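Local coordinates for nitrogenase molybdenum-iron protein beta chain (Clostridium pasteurianum, PDB 4WES) that forms, with the alpha chain, the molybdenum-iron component of nitrogenase and shares an [8Fe-7S] cluster with it in the reduction of dinitrogen to ammonium, at residues G44-C49 with T68-E73; L39-G44 with I100-T105; C23-A28 with T137-Y142. All blocks are in the same frame, centred on the assembly; numbering follows the deposited sequence.

Interaction 1 (G44-C49 with T68-E73); sequences GSQGCC and TSSFTE. With CLF (Fe(8)-S(7) cluster), chain H.
Gly44 meets Phe71 through both its carbonyl and its CA. Gly44 O accepts from Phe71 N at 3.0 Å, almost straight (175° at the hydrogen), while Gly44 CA sits over one face of the Phe71 ring, nearer its rim, in a CH-pi contact 4.0 Å from the ring centroid. Phe71 CG, turned beside its own backbone N (chi1 -81°), starts the ring on its course against Gly44; the ring also meets that of His43 edge-to-face and packs against Leu107.

Ser45 turns its CB away from residues 68-73, and its OG comes within 3.1 Å of S2A of the cluster. Its backbone O instead faces the loop through a water, which donates to Ser45 O and hydrogen-bonds Thr68 OG1.

Gln46 reaches both the loop and the alpha chain. Its N donates to a second water, which donates in turn to Phe71 O. Its OE1 accepts from Ser70 OG at 2.8 Å, the donor tilted 28° from the amide carbonyl plane, and also bonds Thr43 of the alpha chain; NE2 reaches carbonyls of Gly52 and Val180 of that same chain. Nearer the backbone, Gln46 CB touches the methyl Thr68 CG2.

Gly47, in the first turn of helix 46-60, places its N 3.7 Å from S2A. Cys48 then points its sulfur at the metal: Cys48 SG bridges two irons, FE2 at 2.4 Å and FE8 at 2.3 Å. Cys49 closes the contact with plain carbon packing, its CB 3.7 Å from Thr68 CB, beside an ST turn in which Thr68 OG1 accepts from Ser70 N.

Chemically, several buried polar groups between helix start and loop are met by direct bonds or waters, which probably helps fix the turn that carries the bridging sulfur. The helix N-terminus beside the cluster would probably favour negative charge on its sulfurs.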
loop_
_atom_site.group_PDB
_atom_site.type_symbol
_atom_site.label_atom_id
_atom_site.label_comp_id
_atom_site.label_asym_id
_atom_site.label_seq_id
_atom_site.Cartn_x
_atom_site.Cartn_y
_atom_site.Cartn_z
ATOM N N GLY B 44 30.745 -12.201 -23.332
ATOM C CA GLY B 44 30.443 -13.591 -23.075
ATOM C C GLY B 44 29.458 -14.108 -24.105
ATOM O O GLY B 44 29.242 -13.509 -25.140
ATOM N N SER B 45 28.837 -15.246 -23.784
ATOM C CA SER B 45 27.728 -15.729 -24.572
ATOM C C SER B 45 26.513 -14.841 -24.315
ATOM O O SER B 45 26.331 -14.306 -23.213
ATOM C CB SER B 45 27.443 -17.207 -24.215
ATOM O OG SER B 45 26.223 -17.641 -24.773
ATOM N N GLN B 46 25.718 -14.627 -25.359
ATOM C CA GLN B 46 24.633 -13.646 -25.344
ATOM C C GLN B 46 23.498 -13.967 -24.415
ATOM O O GLN B 46 22.707 -13.076 -24.092
ATOM C CB GLN B 46 24.087 -13.429 -26.766
ATOM C CG GLN B 46 23.322 -14.648 -27.295
ATOM C CD GLN B 46 23.404 -14.851 -28.769
ATOM O OE1 GLN B 46 23.845 -13.965 -29.533
ATOM N NE2 GLN B 46 22.919 -16.001 -29.214
ATOM N N GLY B 47 23.395 -15.219 -23.937
ATOM C CA GLY B 47 22.336 -15.509 -22.978
ATOM C C GLY B 47 22.410 -14.664 -21.737
ATOM O O GLY B 47 21.397 -14.229 -21.206
ATOM N N CYS B 48 23.644 -14.428 -21.271
ATOM C CA CYS B 48 23.849 -13.582 -20.102
ATOM C C CYS B 48 23.287 -12.179 -20.363
ATOM O O CYS B 48 22.522 -11.646 -19.568
ATOM C CB CYS B 48 25.365 -13.467 -19.841
ATOM S SG CYS B 48 26.131 -15.072 -19.500
ATOM N N CYS B 49 23.721 -11.552 -21.450
ATOM C CA CYS B 49 23.295 -10.193 -21.756
ATOM C C CYS B 49 21.768 -10.113 -21.802
ATOM O O CYS B 49 21.160 -9.213 -21.214
ATOM C CB CYS B 49 23.892 -9.769 -23.092
ATOM S SG CYS B 49 23.536 -8.066 -23.575
ATOM N N THR B 68 26.587 -7.326 -26.638
ATOM C CA THR B 68 27.274 -8.540 -26.217
ATOM C C THR B 68 28.252 -9.010 -27.304
ATOM O O THR B 68 28.096 -8.718 -28.493
ATOM C CB THR B 68 26.270 -9.700 -25.868
ATOM O OG1 THR B 68 26.988 -10.931 -25.693
ATOM C CG2 THR B 68 25.223 -9.909 -26.938
ATOM N N SER B 69 29.287 -9.700 -26.833
ATOM C CA SER B 69 30.238 -10.328 -27.726
ATOM C C SER B 69 29.689 -11.548 -28.450
ATOM O O SER B 69 30.309 -12.028 -29.409
ATOM C CB SER B 69 31.508 -10.679 -26.971
ATOM O OG SER B 69 32.209 -9.517 -26.576
ATOM N N SER B 70 28.565 -12.097 -27.974
ATOM C CA SER B 70 27.950 -13.255 -28.613
ATOM C C SER B 70 28.947 -14.400 -28.886
ATOM O O SER B 70 29.140 -14.849 -30.018
ATOM C CB SER B 70 27.184 -12.894 -29.885
ATOM O OG SER B 70 26.020 -12.124 -29.581
ATOM N N PHE B 71 29.589 -14.892 -27.820
ATOM C CA PHE B 71 30.498 -16.034 -27.968
ATOM C C PHE B 71 29.797 -17.212 -28.635
ATOM O O PHE B 71 28.634 -17.534 -28.338
ATOM C CB PHE B 71 31.023 -16.524 -26.620
ATOM C CG PHE B 71 32.193 -15.739 -26.034
ATOM C CD1 PHE B 71 32.311 -14.367 -26.121
ATOM C CD2 PHE B 71 33.159 -16.400 -25.357
ATOM C CE1 PHE B 71 33.344 -13.698 -25.535
ATOM C CE2 PHE B 71 34.199 -15.732 -24.756
ATOM C CZ PHE B 71 34.271 -14.373 -24.830
ATOM N N THR B 72 30.568 -17.931 -29.450
ATOM C CA THR B 72 30.210 -19.208 -30.023
ATOM C C THR B 72 31.176 -20.254 -29.486
ATOM O O THR B 72 32.100 -19.938 -28.748
ATOM C CB THR B 72 30.359 -19.172 -31.552
ATOM O OG1 THR B 72 31.742 -18.911 -31.831
ATOM C CG2 THR B 72 29.464 -18.094 -32.180
ATOM N N GLU B 73 30.996 -21.495 -29.917
ATOM C CA GLU B 73 31.914 -22.541 -29.504
ATOM C C GLU B 73 33.352 -22.253 -29.960
ATOM O O GLU B 73 34.309 -22.575 -29.286
ATOM C CB GLU B 73 31.424 -23.883 -30.015
ATOM C CG GLU B 73 32.194 -25.065 -29.477
ATOM C CD GLU B 73 31.442 -26.385 -29.597
ATOM O OE1 GLU B 73 30.219 -26.425 -29.834
ATOM O OE2 GLU B 73 32.088 -27.423 -29.428
HETATM FE FE1 CLF H . 26.080 -19.069 -20.203
HETATM FE FE2 CLF H . 24.781 -16.993 -19.716
HETATM FE FE3 CLF H . 23.388 -19.061 -20.907
HETATM FE FE4 CLF H . 24.243 -19.167 -18.336
HETATM S S1 CLF H . 26.323 -18.024 -18.073
HETATM S S2A CLF H . 25.067 -17.770 -21.855
HETATM S S4A CLF H . 22.669 -17.753 -19.180
HETATM S S3A CLF H . 24.565 -20.820 -19.924
HETATM FE FE5 CLF H . 24.392 -17.730 -15.205
HETATM FE FE6 CLF H . 27.882 -16.786 -15.123
HETATM FE FE7 CLF H . 25.594 -15.317 -14.709
HETATM FE FE8 CLF H . 25.872 -15.824 -17.337
HETATM S S2B CLF H . 26.088 -17.383 -13.827
HETATM S S3B CLF H . 27.389 -14.724 -16.048
HETATM S S4B CLF H . 23.864 -15.725 -16.183
HETATM O O HOH W 1 26.696 -11.677 -23.095
HETATM O O HOH W 2 26.318 -15.970 -27.808
#

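Interaction 2 (L39-G44 with I100-T105); sequences LPHSHG and IAVHTT
His41 and Val102 face each other at the middle of a parallel strand pair, 38-43 beside 99-104, the two inner strands of a four-stranded parallel alpha/beta sheet. In the well-fastened part the bonds pass back and forth: Ala101 N to Leu39 O, His41 N to Ala101 O, then His103 N to His41 O at 2.9 Å, and His43 N to His103 O. Val102 CA adds a CH contact to the same His41 O at 3.3 Å. On the side-chain face shared by His41 and Val102, Ile100 CG2 packs on His41 CB at 3.7 Å, and Val102 CG1 approaches the edge of the His41 ring.

Toward the cluster the pairing slackens, although this end too is buried. His43 O and Thr105 N stand 3.6 Å apart, and Ser108 OG bonds both; Thr105 OG1 serves the start of helix 106-111 by capping Leu107 N.

On the face that carries Pro40, Ser42 and Ala101, the His103 ring leans over the neighbouring strand. Its CG lies between backbone N and carbonyl carbon (chi1 61°), and His41 O and Ser42 CA lie over one face of the ring. At the ring edge, in its plane, one water joins the strands, 2.8 Å from His103 NE2 and 2.6 Å from Ser42 OG.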
loop_
_atom_site.group_PDB
_atom_site.type_symbol
_atom_site.label_atom_id
_atom_site.label_comp_id
_atom_site.label_asym_id
_atom_site.label_seq_id
_atom_site.Cartn_x
_atom_site.Cartn_y
_atom_site.Cartn_z
ATOM N N LEU B 39 27.148 2.684 -23.361
ATOM C CA LEU B 39 26.542 1.406 -23.651
ATOM C C LEU B 39 27.294 0.312 -22.863
ATOM O O LEU B 39 28.478 0.068 -23.110
ATOM C CB LEU B 39 26.567 1.072 -25.152
ATOM C CG LEU B 39 25.780 -0.156 -25.563
ATOM C CD1 LEU B 39 24.311 -0.002 -25.243
ATOM C CD2 LEU B 39 26.018 -0.472 -27.019
ATOM N N PRO B 40 26.620 -0.361 -21.933
ATOM C CA PRO B 40 27.220 -1.536 -21.298
ATOM C C PRO B 40 27.444 -2.637 -22.330
ATOM O O PRO B 40 26.617 -2.808 -23.244
ATOM C CB PRO B 40 26.167 -1.987 -20.274
ATOM C CG PRO B 40 25.248 -0.803 -20.112
ATOM C CD PRO B 40 25.242 -0.126 -21.454
ATOM N N HIS B 41 28.538 -3.394 -22.164
ATOM C CA HIS B 41 28.866 -4.496 -23.052
ATOM C C HIS B 41 29.193 -5.730 -22.267
ATOM O O HIS B 41 30.063 -5.717 -21.394
ATOM C CB HIS B 41 30.064 -4.157 -23.938
ATOM C CG HIS B 41 30.370 -5.222 -24.927
ATOM N ND1 HIS B 41 29.643 -5.391 -26.080
ATOM C CD2 HIS B 41 31.253 -6.253 -24.867
ATOM C CE1 HIS B 41 30.097 -6.456 -26.706
ATOM N NE2 HIS B 41 31.075 -6.993 -26.002
ATOM N N SER B 42 28.457 -6.808 -22.562
ATOM C CA SER B 42 28.636 -8.094 -21.903
ATOM C C SER B 42 29.534 -8.988 -22.735
ATOM O O SER B 42 29.166 -9.446 -23.819
ATOM C CB SER B 42 27.268 -8.727 -21.748
ATOM O OG SER B 42 27.359 -10.003 -21.123
ATOM N N HIS B 43 30.756 -9.218 -22.246
ATOM C CA HIS B 43 31.710 -10.009 -22.991
ATOM C C HIS B 43 31.579 -11.499 -22.600
ATOM O O HIS B 43 32.181 -11.978 -21.642
ATOM C CB HIS B 43 33.134 -9.478 -22.731
ATOM C CG HIS B 43 34.188 -10.198 -23.492
ATOM N ND1 HIS B 43 34.265 -10.164 -24.868
ATOM C CD2 HIS B 43 35.232 -10.937 -23.063
ATOM C CE1 HIS B 43 35.315 -10.864 -25.246
ATOM N NE2 HIS B 43 35.926 -11.336 -24.171
ATOM N N GLY B 44 30.745 -12.201 -23.332
ATOM C CA GLY B 44 30.443 -13.591 -23.075
ATOM C C GLY B 44 29.458 -14.108 -24.105
ATOM O O GLY B 44 29.242 -13.509 -25.140
ATOM N N ILE B 100 32.025 2.739 -24.084
ATOM C CA ILE B 100 31.608 1.347 -23.946
ATOM C C ILE B 100 32.185 0.840 -22.632
ATOM O O ILE B 100 33.386 0.918 -22.423
ATOM C CB ILE B 100 32.098 0.494 -25.129
ATOM C CG1 ILE B 100 31.544 1.020 -26.459
ATOM C CG2 ILE B 100 31.724 -0.964 -24.908
ATOM C CD1 ILE B 100 32.087 0.305 -27.666
ATOM N N ALA B 101 31.317 0.329 -21.746
ATOM C CA ALA B 101 31.778 -0.180 -20.467
ATOM C C ALA B 101 31.605 -1.697 -20.467
ATOM O O ALA B 101 30.504 -2.214 -20.359
ATOM C CB ALA B 101 31.005 0.429 -19.326
ATOM N N VAL B 102 32.725 -2.389 -20.620
ATOM C CA VAL B 102 32.747 -3.847 -20.766
ATOM C C VAL B 102 32.789 -4.530 -19.400
ATOM O O VAL B 102 33.571 -4.148 -18.523
ATOM C CB VAL B 102 34.003 -4.266 -21.565
ATOM C CG1 VAL B 102 34.035 -5.784 -21.708
ATOM C CG2 VAL B 102 34.004 -3.597 -22.936
ATOM N N HIS B 103 31.966 -5.568 -19.241
ATOM C CA HIS B 103 32.116 -6.483 -18.137
ATOM C C HIS B 103 32.163 -7.906 -18.722
ATOM O O HIS B 103 31.999 -8.083 -19.944
ATOM C CB HIS B 103 30.978 -6.319 -17.108
ATOM C CG HIS B 103 29.609 -6.589 -17.668
ATOM N ND1 HIS B 103 28.764 -5.596 -18.106
ATOM C CD2 HIS B 103 28.958 -7.754 -17.912
ATOM C CE1 HIS B 103 27.638 -6.150 -18.542
ATOM N NE2 HIS B 103 27.741 -7.454 -18.449
ATOM N N THR B 104 32.444 -8.893 -17.867
ATOM C CA THR B 104 32.683 -10.243 -18.354
ATOM C C THR B 104 31.662 -11.207 -17.758
ATOM O O THR B 104 30.804 -10.818 -17.002
ATOM C CB THR B 104 34.122 -10.663 -18.080
ATOM O OG1 THR B 104 34.338 -10.630 -16.672
ATOM C CG2 THR B 104 35.103 -9.741 -18.792
ATOM N N THR B 105 31.774 -12.460 -18.125
ATOM C CA THR B 105 30.896 -13.503 -17.621
ATOM C C THR B 105 31.700 -14.670 -17.107
ATOM O O THR B 105 32.903 -14.717 -17.287
ATOM C CB THR B 105 29.902 -14.018 -18.686
ATOM O OG1 THR B 105 30.573 -14.848 -19.632
ATOM C CG2 THR B 105 29.178 -12.875 -19.413
HETATM O O HOH W 3 25.801 -9.408 -19.089
#

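Interaction 3 (C23-A28 with T137-Y142); sequences CQPVGA and TNTPSY. With CLF (Fe(8)-S(7) cluster), chain H.
Cys23 and Ser141 bring the two backbones closest, with 5.0 Å between their CA atoms, where the start of helix 24-33 meets an irregular loop that follows strand 133-136. A water links them, accepting from Gln24 N at 2.9 Å and lying 2.7 Å from Ser141 O, to which it probably donates.

Among the side chains, Gln24 lies obliquely across Thr139 and Pro140. Its CG is anti to the carbonyl carbon (chi1 -68°) and the chain runs on extended, bringing Gln24 OE1 to 3.2 Å from Thr139 CA and close to Thr139 CB. The amide's polar needs are met beyond the loop residues it touches: OE1 accepts from Asn152, and NE2 donates to Val143 O. Gln24 NE2 also passes Pro140 O, at an angle too poor for a bond. One turn along the helix, Ala28 CB meets Thr139 CG2 at 4.0 Å. Thr139 OG1 is directed elsewhere, to Thr104 O on the adjoining strand. Pro25 presents its ring to both parties, with CG near Thr139 O on one hand and near S3B of the cluster on the other.

Two ligands of the [8Fe-7S] cluster sit where the segments converge. Cys23 SG binds FE7 at 2.3 Å. Ser141 OG lies 2.0 Å from FE6, an iron also held by Cys106. Cys23 CB and Ser141 CB are a tight 3.4 Å apart, a doubtful strain since Ser141 has two conformers and one is described.

An oxygen ligand beside thiolates suits a cluster able to change its coordination, as in the oxidised cluster of related MoFe proteins, although the second conformer leaves the occupancy of this ligation uncertain. With no direct hydrogen bond across it, the contact is held by water, van der Waals packing and the two cluster ligands.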
loop_
_atom_site.group_PDB
_atom_site.type_symbol
_atom_site.label_atom_id
_atom_site.label_comp_id
_atom_site.label_asym_id
_atom_site.label_seq_id
_atom_site.Cartn_x
_atom_site.Cartn_y
_atom_site.Cartn_z
ATOM N N CYS B 23 23.966 -13.121 -10.111
ATOM C CA CYS B 23 25.400 -13.068 -10.427
ATOM C C CYS B 23 25.901 -11.667 -10.721
ATOM O O CYS B 23 25.155 -10.726 -11.030
ATOM C CB CYS B 23 25.751 -14.020 -11.572
ATOM S SG CYS B 23 24.809 -13.818 -13.109
ATOM N N GLN B 24 27.224 -11.525 -10.691
ATOM C CA GLN B 24 27.894 -10.228 -10.871
ATOM C C GLN B 24 27.423 -9.374 -12.056
ATOM O O GLN B 24 27.264 -8.158 -11.855
ATOM C CB GLN B 24 29.425 -10.379 -11.037
ATOM C CG GLN B 24 30.145 -10.851 -9.799
ATOM C CD GLN B 24 31.574 -10.327 -9.726
ATOM O OE1 GLN B 24 31.920 -9.302 -10.335
ATOM N NE2 GLN B 24 32.376 -10.984 -8.914
ATOM N N PRO B 25 27.301 -9.920 -13.276
ATOM C CA PRO B 25 27.237 -8.998 -14.418
ATOM C C PRO B 25 26.108 -7.982 -14.405
ATOM O O PRO B 25 26.332 -6.849 -14.839
ATOM C CB PRO B 25 27.212 -9.935 -15.616
ATOM C CG PRO B 25 27.998 -11.160 -15.130
ATOM C CD PRO B 25 27.503 -11.328 -13.724
ATOM N N VAL B 26 24.899 -8.342 -13.962
ATOM C CA VAL B 26 23.843 -7.325 -13.977
ATOM C C VAL B 26 24.213 -6.133 -13.081
ATOM O O VAL B 26 23.773 -5.009 -13.353
ATOM C CB VAL B 26 22.454 -7.883 -13.620
ATOM C CG1 VAL B 26 22.301 -8.217 -12.138
ATOM C CG2 VAL B 26 21.364 -6.924 -14.078
ATOM N N GLY B 27 24.955 -6.370 -12.009
ATOM C CA GLY B 27 25.392 -5.252 -11.178
ATOM C C GLY B 27 26.318 -4.312 -11.917
ATOM O O GLY B 27 26.248 -3.104 -11.740
ATOM N N ALA B 28 27.219 -4.872 -12.702
ATOM C CA ALA B 28 28.099 -4.071 -13.552
ATOM C C ALA B 28 27.314 -3.358 -14.646
ATOM O O ALA B 28 27.640 -2.199 -14.994
ATOM C CB ALA B 28 29.187 -4.955 -14.162
ATOM N N THR B 137 35.746 -3.936 -16.658
ATOM C CA THR B 137 36.015 -4.626 -15.418
ATOM C C THR B 137 35.900 -6.133 -15.658
ATOM O O THR B 137 35.524 -6.552 -16.738
ATOM C CB THR B 137 35.103 -4.171 -14.270
ATOM O OG1 THR B 137 35.547 -4.759 -13.053
ATOM C CG2 THR B 137 33.680 -4.524 -14.522
ATOM N N ASN B 138 36.296 -6.911 -14.655
ATOM C CA ASN B 138 36.186 -8.374 -14.682
ATOM C C ASN B 138 35.180 -8.801 -13.636
ATOM O O ASN B 138 35.306 -8.436 -12.453
ATOM C CB ASN B 138 37.553 -9.026 -14.397
ATOM C CG ASN B 138 38.566 -8.705 -15.466
ATOM O OD1 ASN B 138 39.290 -7.685 -15.389
ATOM N ND2 ASN B 138 38.611 -9.531 -16.500
ATOM N N THR B 139 34.180 -9.549 -14.064
ATOM C CA THR B 139 33.007 -9.887 -13.245
ATOM C C THR B 139 32.674 -11.381 -13.299
ATOM O O THR B 139 31.625 -11.779 -13.794
ATOM C CB THR B 139 31.811 -9.018 -13.671
ATOM O OG1 THR B 139 31.644 -9.048 -15.090
ATOM C CG2 THR B 139 32.009 -7.583 -13.241
ATOM N N PRO B 140 33.567 -12.213 -12.754
ATOM C CA PRO B 140 33.273 -13.651 -12.692
ATOM C C PRO B 140 32.063 -13.961 -11.846
ATOM O O PRO B 140 32.011 -13.635 -10.672
ATOM C CB PRO B 140 34.526 -14.239 -12.070
ATOM C CG PRO B 140 35.111 -13.124 -11.248
ATOM C CD PRO B 140 34.812 -11.871 -12.057
ATOM N N SER B 141 31.093 -14.640 -12.444
ATOM C CA SER B 141 29.822 -14.861 -11.762
ATOM C C SER B 141 29.886 -15.901 -10.650
ATOM O O SER B 141 28.964 -15.988 -9.817
ATOM C CB SER B 141 28.743 -15.257 -12.755
ATOM O OG SER B 141 29.174 -16.215 -13.669
ATOM N N TYR B 142 30.939 -16.697 -10.643
ATOM C CA TYR B 142 31.193 -17.641 -9.578
ATOM C C TYR B 142 31.842 -16.995 -8.353
ATOM O O TYR B 142 32.114 -17.692 -7.393
ATOM C CB TYR B 142 32.004 -18.802 -10.126
ATOM C CG TYR B 142 33.194 -18.424 -10.962
ATOM C CD1 TYR B 142 33.109 -18.441 -12.347
ATOM C CD2 TYR B 142 34.413 -18.062 -10.402
ATOM C CE1 TYR B 142 34.192 -18.107 -13.133
ATOM C CE2 TYR B 142 35.512 -17.751 -11.178
ATOM C CZ TYR B 142 35.406 -17.796 -12.562
ATOM O OH TYR B 142 36.484 -17.483 -13.363
HETATM FE FE1 CLF H . 26.080 -19.069 -20.203
HETATM FE FE2 CLF H . 24.781 -16.993 -19.716
HETATM FE FE3 CLF H . 23.388 -19.061 -20.907
HETATM FE FE4 CLF H . 24.243 -19.167 -18.336
HETATM S S1 CLF H . 26.323 -18.024 -18.073
HETATM S S2A CLF H . 25.067 -17.770 -21.855
HETATM S S4A CLF H . 22.669 -17.753 -19.180
HETATM S S3A CLF H . 24.565 -20.820 -19.924
HETATM FE FE5 CLF H . 24.392 -17.730 -15.205
HETATM FE FE6 CLF H . 27.882 -16.786 -15.123
HETATM FE FE7 CLF H . 25.594 -15.317 -14.709
HETATM FE FE8 CLF H . 25.872 -15.824 -17.337
HETATM S S2B CLF H . 26.088 -17.383 -13.827
HETATM S S3B CLF H . 27.389 -14.724 -16.048
HETATM S S4B CLF H . 23.864 -15.725 -16.183
HETATM O O HOH W 4 28.308 -13.510 -8.890
#

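All three contacts are buried, and none is a surface contact; they differ in what holds them. Interaction 2 is regular sheet pairing, whereas interactions 1 and 3 join helix starts to irregular loops just past the outer strands of that sheet, interaction 1 with direct hydrogen bonds as well as water, interaction 3 with water but no such bonds; both have cluster ligands. Gly44 belongs to both interactions 1 and 2, and Ser69 OG ties them further by bonding His41 and His43. Interaction 3 adjoins strand 99-104, through Thr137 N to Val102 O, whereas interaction 1 adjoins strand 38-43. Interactions 1 and 3 do not touch, their nearest atoms about 6 Å apart, yet serve one cluster.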